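Local coordinates for rhino (Drosophila simulans, PDB 5XYW), which is a chromatin protein of the HP1 family whose chromo shadow domain pairs with a second copy and binds a partner protein, at residues 16-30 with 42-56. Residues are numbered along the deposited sequence; the frame is centred on the assembly and turned at random.
Sequences LDKVLHCYQMKELFL and AVPMKYIREAYPLQV
With chi1 at -173°, Leu-16 turns CG away from its own backbone N and sends CD1 to Ile-48 CD1 and CD2 to Gln-55 CG and Tyr-52 CB, while Tyr-52, CG anti to its carbonyl carbon (chi1 -55°), lays one face of its ring against Leu-16. Leu-16 CB thus sits over that face, a CH-pi contact 3.7 Å from the centroid. Tyr-52 OH accepts a weak hydrogen bond from Leu-16 N and makes another weak hydrogen bond with Leu-14 O. A serine in place of Tyr-52 would probably leave Leu-16 CB without its aromatic cover and its N without the phenol oxygen. Further in, Leu-30 CD1 packs 3.5 Å from Ile-48 CG2 and less closely on Val-56 CG2. This is the chromo shadow fold, a three-stranded antiparallel sheet with C-terminal helices packed on it; the second subunit meets Val-56 through Phe-60. Strands 28-34 and 40-44 are joined by the hydrogen-bonded pair Leu-30 and Val-43: Leu-30 N reaches Val-43 O at 2.9 Å, almost straight at 178°, and Val-43 N returns to Leu-30 O. Beyond the strand, Met-45 N at the start of helix 45-51 donates to Leu-28 O (2.8 Å), and Met-45 CB lies 3.6 Å from Leu-28 CB. Phe-29 CE1 lies 3.7 Å from Pro-44 CG, the two side chains pointing the same way. Glu-27 OE1 touches Pro-44 CB, and Glu-27 OE2 stays 4.0 Å from Lys-46 NZ, too far for a salt bridge.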
loop_
_atom_site.group_PDB
_atom_site.type_symbol
_atom_site.label_atom_id
_atom_site.label_comp_id
_atom_site.label_asym_id
_atom_site.label_seq_id
_atom_site.Cartn_x
_atom_site.Cartn_y
_atom_site.Cartn_z
ATOM N N LEU A 16 -16.022 8.983 -1.726
ATOM C CA LEU A 16 -14.629 9.235 -2.101
ATOM C C LEU A 16 -14.503 10.431 -3.057
ATOM O O LEU A 16 -15.217 10.507 -4.070
ATOM C CB LEU A 16 -14.019 7.986 -2.751
ATOM C CG LEU A 16 -12.512 8.009 -3.058
ATOM C CD1 LEU A 16 -11.704 8.355 -1.800
ATOM C CD2 LEU A 16 -12.033 6.685 -3.655
ATOM N N ASP A 17 -13.621 11.377 -2.731
ATOM C CA ASP A 17 -13.301 12.414 -3.694
ATOM C C ASP A 17 -12.051 12.011 -4.469
ATOM O O ASP A 17 -12.141 11.514 -5.591
ATOM C CB ASP A 17 -13.115 13.755 -3.010
ATOM C CG ASP A 17 -12.880 14.874 -3.995
ATOM O OD1 ASP A 17 -13.266 14.712 -5.168
ATOM O OD2 ASP A 17 -12.314 15.917 -3.606
ATOM N N LYS A 18 -10.878 12.191 -3.873
ATOM C CA LYS A 18 -9.662 11.751 -4.552
ATOM C C LYS A 18 -8.871 10.683 -3.799
ATOM O O LYS A 18 -9.144 10.364 -2.636
ATOM C CB LYS A 18 -8.761 12.951 -4.828
ATOM C CG LYS A 18 -9.454 14.052 -5.598
ATOM C CD LYS A 18 -8.502 15.188 -5.926
ATOM C CE LYS A 18 -9.158 16.224 -6.829
ATOM N NZ LYS A 18 -8.186 17.277 -7.228
ATOM N N VAL A 19 -7.915 10.102 -4.510
ATOM C CA VAL A 19 -6.847 9.339 -3.899
ATOM C C VAL A 19 -5.594 10.128 -4.134
ATOM O O VAL A 19 -5.079 10.155 -5.242
ATOM C CB VAL A 19 -6.672 7.939 -4.494
ATOM C CG1 VAL A 19 -5.527 7.225 -3.779
ATOM C CG2 VAL A 19 -7.951 7.150 -4.385
ATOM N N LEU A 20 -5.108 10.776 -3.087
ATOM C CA LEU A 20 -3.980 11.688 -3.208
ATOM C C LEU A 20 -2.638 10.985 -3.247
ATOM O O LEU A 20 -1.760 11.370 -4.017
ATOM C CB LEU A 20 -3.991 12.693 -2.057
ATOM C CG LEU A 20 -5.268 13.533 -1.995
ATOM C CD1 LEU A 20 -5.126 14.689 -1.008
ATOM C CD2 LEU A 20 -5.631 14.040 -3.388
ATOM N N HIS A 21 -2.463 9.960 -2.425
ATOM C CA HIS A 21 -1.103 9.446 -2.247
ATOM C C HIS A 21 -1.173 8.060 -1.643
ATOM O O HIS A 21 -2.238 7.625 -1.234
ATOM C CB HIS A 21 -0.304 10.442 -1.373
ATOM C CG HIS A 21 1.084 10.008 -0.999
ATOM N ND1 HIS A 21 1.982 9.476 -1.904
ATOM C CD2 HIS A 21 1.741 10.067 0.185
ATOM C CE1 HIS A 21 3.120 9.207 -1.289
ATOM N NE2 HIS A 21 2.999 9.557 -0.019
ATOM N N CYS A 22 -0.062 7.339 -1.600
ATOM C CA CYS A 22 -0.084 6.069 -0.887
ATOM C C CYS A 22 1.217 5.816 -0.123
ATOM O O CYS A 22 2.245 6.432 -0.411
ATOM C CB CYS A 22 -0.360 4.925 -1.870
ATOM S SG CYS A 22 1.137 4.350 -2.689
ATOM N N TYR A 23 1.167 4.918 0.864
ATOM C CA TYR A 23 2.377 4.503 1.588
ATOM C C TYR A 23 2.267 3.051 2.061
ATOM O O TYR A 23 1.327 2.642 2.742
ATOM C CB TYR A 23 2.669 5.441 2.775
ATOM C CG TYR A 23 4.004 5.157 3.420
ATOM C CD1 TYR A 23 5.192 5.439 2.754
ATOM C CD2 TYR A 23 4.086 4.563 4.685
ATOM C CE1 TYR A 23 6.438 5.141 3.328
ATOM C CE2 TYR A 23 5.318 4.283 5.273
ATOM C CZ TYR A 23 6.485 4.564 4.584
ATOM O OH TYR A 23 7.689 4.271 5.177
ATOM N N GLN A 24 3.246 2.263 1.662
ATOM C CA GLN A 24 3.212 0.837 1.919
ATOM C C GLN A 24 3.913 0.500 3.213
ATOM O O GLN A 24 5.112 0.718 3.328
ATOM C CB GLN A 24 3.874 0.071 0.767
ATOM C CG GLN A 24 3.969 -1.412 0.989
ATOM C CD GLN A 24 2.636 -2.092 0.812
ATOM O OE1 GLN A 24 1.965 -1.903 -0.203
ATOM N NE2 GLN A 24 2.226 -2.868 1.809
ATOM N N MET A 25 3.164 -0.029 4.179
ATOM C CA MET A 25 3.742 -0.628 5.392
ATOM C C MET A 25 3.336 -2.107 5.431
ATOM O O MET A 25 3.161 -2.721 4.375
ATOM C CB MET A 25 3.285 0.118 6.655
ATOM C CG MET A 25 3.555 1.608 6.601
ATOM S SD MET A 25 3.244 2.573 8.104
ATOM C CE MET A 25 4.123 1.584 9.311
ATOM N N LYS A 26 3.186 -2.681 6.623
ATOM C CA LYS A 26 2.560 -4.000 6.751
ATOM C C LYS A 26 1.239 -3.965 5.998
ATOM O O LYS A 26 0.845 -4.923 5.354
ATOM C CB LYS A 26 2.322 -4.385 8.216
ATOM C CG LYS A 26 1.823 -3.219 9.093
ATOM C CD LYS A 26 1.491 -3.637 10.537
ATOM C CE LYS A 26 0.214 -4.482 10.625
ATOM N NZ LYS A 26 -0.181 -4.774 12.045
ATOM N N GLU A 27 0.552 -2.840 6.087
ATOM C CA GLU A 27 -0.594 -2.621 5.256
ATOM C C GLU A 27 -0.294 -1.463 4.317
ATOM O O GLU A 27 0.519 -0.590 4.628
ATOM C CB GLU A 27 -1.836 -2.365 6.100
ATOM C CG GLU A 27 -2.426 -3.650 6.615
ATOM C CD GLU A 27 -3.741 -3.442 7.313
ATOM O OE1 GLU A 27 -4.278 -2.320 7.224
ATOM O OE2 GLU A 27 -4.234 -4.398 7.954
ATOM N N LEU A 28 -0.914 -1.505 3.143
ATOM C CA LEU A 28 -0.843 -0.407 2.212
ATOM C C LEU A 28 -1.858 0.652 2.639
ATOM O O LEU A 28 -3.002 0.344 2.975
ATOM C CB LEU A 28 -1.110 -0.913 0.803
ATOM C CG LEU A 28 -0.958 0.011 -0.394
ATOM C CD1 LEU A 28 0.305 0.853 -0.335
ATOM C CD2 LEU A 28 -0.956 -0.839 -1.628
ATOM N N PHE A 29 -1.432 1.901 2.670
ATOM C CA PHE A 29 -2.332 2.976 3.052
ATOM C C PHE A 29 -2.552 3.908 1.894
ATOM O O PHE A 29 -1.620 4.227 1.165
ATOM C CB PHE A 29 -1.785 3.764 4.244
ATOM C CG PHE A 29 -2.140 3.165 5.555
ATOM C CD1 PHE A 29 -3.407 3.350 6.084
ATOM C CD2 PHE A 29 -1.221 2.387 6.241
ATOM C CE1 PHE A 29 -3.747 2.775 7.290
ATOM C CE2 PHE A 29 -1.552 1.801 7.432
ATOM C CZ PHE A 29 -2.806 1.997 7.974
ATOM N N LEU A 30 -3.793 4.331 1.724
ATOM C CA LEU A 30 -4.109 5.332 0.736
ATOM C C LEU A 30 -4.509 6.561 1.479
ATOM O O LEU A 30 -5.273 6.504 2.438
ATOM C CB LEU A 30 -5.234 4.892 -0.219
ATOM C CG LEU A 30 -5.090 3.581 -0.998
ATOM C CD1 LEU A 30 -6.058 3.598 -2.133
ATOM C CD2 LEU A 30 -3.670 3.334 -1.505
ATOM N N ALA A 42 -5.870 8.611 6.112
ATOM C CA ALA A 42 -5.159 7.388 5.818
ATOM C C ALA A 42 -6.197 6.294 5.923
ATOM O O ALA A 42 -6.925 6.219 6.915
ATOM C CB ALA A 42 -4.026 7.172 6.780
ATOM N N VAL A 43 -6.320 5.487 4.879
ATOM C CA VAL A 43 -7.299 4.424 4.879
ATOM C C VAL A 43 -6.605 3.206 4.348
ATOM O O VAL A 43 -5.915 3.298 3.346
ATOM C CB VAL A 43 -8.517 4.773 4.030
ATOM C CG1 VAL A 43 -9.505 3.606 4.014
ATOM C CG2 VAL A 43 -9.173 6.047 4.547
ATOM N N PRO A 44 -6.744 2.066 5.034
ATOM C CA PRO A 44 -6.106 0.856 4.517
ATOM C C PRO A 44 -6.619 0.481 3.129
ATOM O O PRO A 44 -7.813 0.587 2.842
ATOM C CB PRO A 44 -6.476 -0.206 5.558
ATOM C CG PRO A 44 -6.719 0.552 6.789
ATOM C CD PRO A 44 -7.324 1.849 6.370
ATOM N N MET A 45 -5.685 0.074 2.278
ATOM C CA MET A 45 -5.952 -0.316 0.902
ATOM C C MET A 45 -7.139 -1.256 0.739
ATOM O O MET A 45 -7.965 -1.067 -0.136
ATOM C CB MET A 45 -4.707 -0.977 0.319
ATOM C CG MET A 45 -5.000 -1.985 -0.771
ATOM S SD MET A 45 -5.529 -1.258 -2.328
ATOM C CE MET A 45 -4.353 -2.110 -3.382
ATOM N N LYS A 46 -7.202 -2.276 1.580
ATOM C CA LYS A 46 -8.225 -3.305 1.485
ATOM C C LYS A 46 -9.633 -2.728 1.594
ATOM O O LYS A 46 -10.520 -3.024 0.779
ATOM C CB LYS A 46 -7.974 -4.349 2.567
ATOM C CG LYS A 46 -6.477 -4.664 2.732
ATOM C CD LYS A 46 -6.198 -5.726 3.795
ATOM C CE LYS A 46 -4.732 -6.172 3.754
ATOM N NZ LYS A 46 -4.342 -7.049 4.905
ATOM N N TYR A 47 -9.832 -1.881 2.593
ATOM C CA TYR A 47 -11.128 -1.247 2.807
ATOM C C TYR A 47 -11.554 -0.454 1.576
ATOM O O TYR A 47 -12.619 -0.681 0.996
ATOM C CB TYR A 47 -11.087 -0.309 4.022
ATOM C CG TYR A 47 -10.844 -0.955 5.372
ATOM C CD1 TYR A 47 -10.260 -2.211 5.483
ATOM C CD2 TYR A 47 -11.204 -0.298 6.543
ATOM C CE1 TYR A 47 -10.033 -2.794 6.723
ATOM C CE2 TYR A 47 -10.983 -0.875 7.788
ATOM C CZ TYR A 47 -10.394 -2.125 7.870
ATOM O OH TYR A 47 -10.163 -2.714 9.101
ATOM N N ILE A 48 -10.699 0.480 1.187
ATOM C CA ILE A 48 -11.002 1.393 0.104
ATOM C C ILE A 48 -11.227 0.611 -1.196
ATOM O O ILE A 48 -12.078 0.954 -2.003
ATOM C CB ILE A 48 -9.864 2.438 -0.051
ATOM C CG1 ILE A 48 -10.313 3.652 -0.853
ATOM C CG2 ILE A 48 -8.613 1.819 -0.630
ATOM C CD1 ILE A 48 -10.969 4.700 0.001
ATOM N N ARG A 49 -10.492 -0.482 -1.350
ATOM C CA ARG A 49 -10.468 -1.234 -2.591
ATOM C C ARG A 49 -11.686 -2.110 -2.704
ATOM O O ARG A 49 -12.078 -2.470 -3.796
ATOM C CB ARG A 49 -9.212 -2.101 -2.688
ATOM C CG ARG A 49 -9.352 -3.407 -1.948
ATOM C CD ARG A 49 -8.147 -4.297 -2.057
ATOM N NE ARG A 49 -8.584 -5.683 -2.164
ATOM C CZ ARG A 49 -7.777 -6.727 -2.055
ATOM N NH1 ARG A 49 -6.493 -6.531 -1.826
ATOM N NH2 ARG A 49 -8.255 -7.958 -2.172
ATOM N N GLU A 50 -12.280 -2.493 -1.586
ATOM C CA GLU A 50 -13.568 -3.149 -1.714
ATOM C C GLU A 50 -14.615 -2.079 -1.982
ATOM O O GLU A 50 -15.419 -2.204 -2.893
ATOM C CB GLU A 50 -13.912 -3.963 -0.469
ATOM C CG GLU A 50 -13.136 -5.268 -0.350
ATOM C CD GLU A 50 -13.267 -5.895 1.029
ATOM O OE1 GLU A 50 -13.868 -5.258 1.924
ATOM O OE2 GLU A 50 -12.768 -7.023 1.221
ATOM N N ALA A 51 -14.568 -1.003 -1.208
ATOM C CA ALA A 51 -15.564 0.055 -1.326
ATOM C C ALA A 51 -15.609 0.708 -2.723
ATOM O O ALA A 51 -16.665 0.762 -3.347
ATOM C CB ALA A 51 -15.313 1.104 -0.255
ATOM N N TYR A 52 -14.460 1.200 -3.194
ATOM C CA TYR A 52 -14.336 1.886 -4.490
ATOM C C TYR A 52 -13.246 1.229 -5.360
ATOM O O TYR A 52 -12.197 1.830 -5.624
ATOM C CB TYR A 52 -14.019 3.377 -4.297
ATOM C CG TYR A 52 -15.007 4.113 -3.419
ATOM C CD1 TYR A 52 -15.886 5.054 -3.939
ATOM C CD2 TYR A 52 -15.050 3.872 -2.055
ATOM C CE1 TYR A 52 -16.796 5.723 -3.105
ATOM C CE2 TYR A 52 -15.945 4.515 -1.234
ATOM C CZ TYR A 52 -16.810 5.442 -1.752
ATOM O OH TYR A 52 -17.675 6.069 -0.883
ATOM N N PRO A 53 -13.501 -0.002 -5.831
ATOM C CA PRO A 53 -12.479 -0.786 -6.523
ATOM C C PRO A 53 -12.000 -0.185 -7.842
ATOM O O PRO A 53 -11.037 -0.700 -8.393
ATOM C CB PRO A 53 -13.178 -2.129 -6.784
ATOM C CG PRO A 53 -14.389 -2.128 -5.927
ATOM C CD PRO A 53 -14.790 -0.707 -5.781
ATOM N N LEU A 54 -12.635 0.863 -8.352
ATOM C CA LEU A 54 -12.269 1.351 -9.681
ATOM C C LEU A 54 -11.370 2.583 -9.635
ATOM O O LEU A 54 -10.354 2.648 -10.347
ATOM C CB LEU A 54 -13.522 1.659 -10.505
ATOM C CG LEU A 54 -13.193 2.027 -11.952
ATOM C CD1 LEU A 54 -13.057 0.779 -12.753
ATOM C CD2 LEU A 54 -14.219 2.949 -12.529
ATOM N N GLN A 55 -11.743 3.556 -8.803
ATOM C CA GLN A 55 -10.908 4.736 -8.614
ATOM C C GLN A 55 -9.515 4.359 -8.022
ATOM O O GLN A 55 -8.512 5.054 -8.259
ATOM C CB GLN A 55 -11.651 5.768 -7.744
ATOM C CG GLN A 55 -10.864 7.053 -7.381
ATOM C CD GLN A 55 -9.988 7.568 -8.516
ATOM O OE1 GLN A 55 -10.415 7.607 -9.675
ATOM N NE2 GLN A 55 -8.748 7.954 -8.192
ATOM N N VAL A 56 -9.446 3.239 -7.303
ATOM C CA VAL A 56 -8.164 2.709 -6.851
ATOM C C VAL A 56 -7.245 2.336 -8.002
ATOM O O VAL A 56 -6.115 2.845 -8.101
ATOM C CB VAL A 56 -8.330 1.450 -5.988
ATOM C CG1 VAL A 56 -6.999 0.738 -5.836
ATOM C CG2 VAL A 56 -8.917 1.792 -4.617
#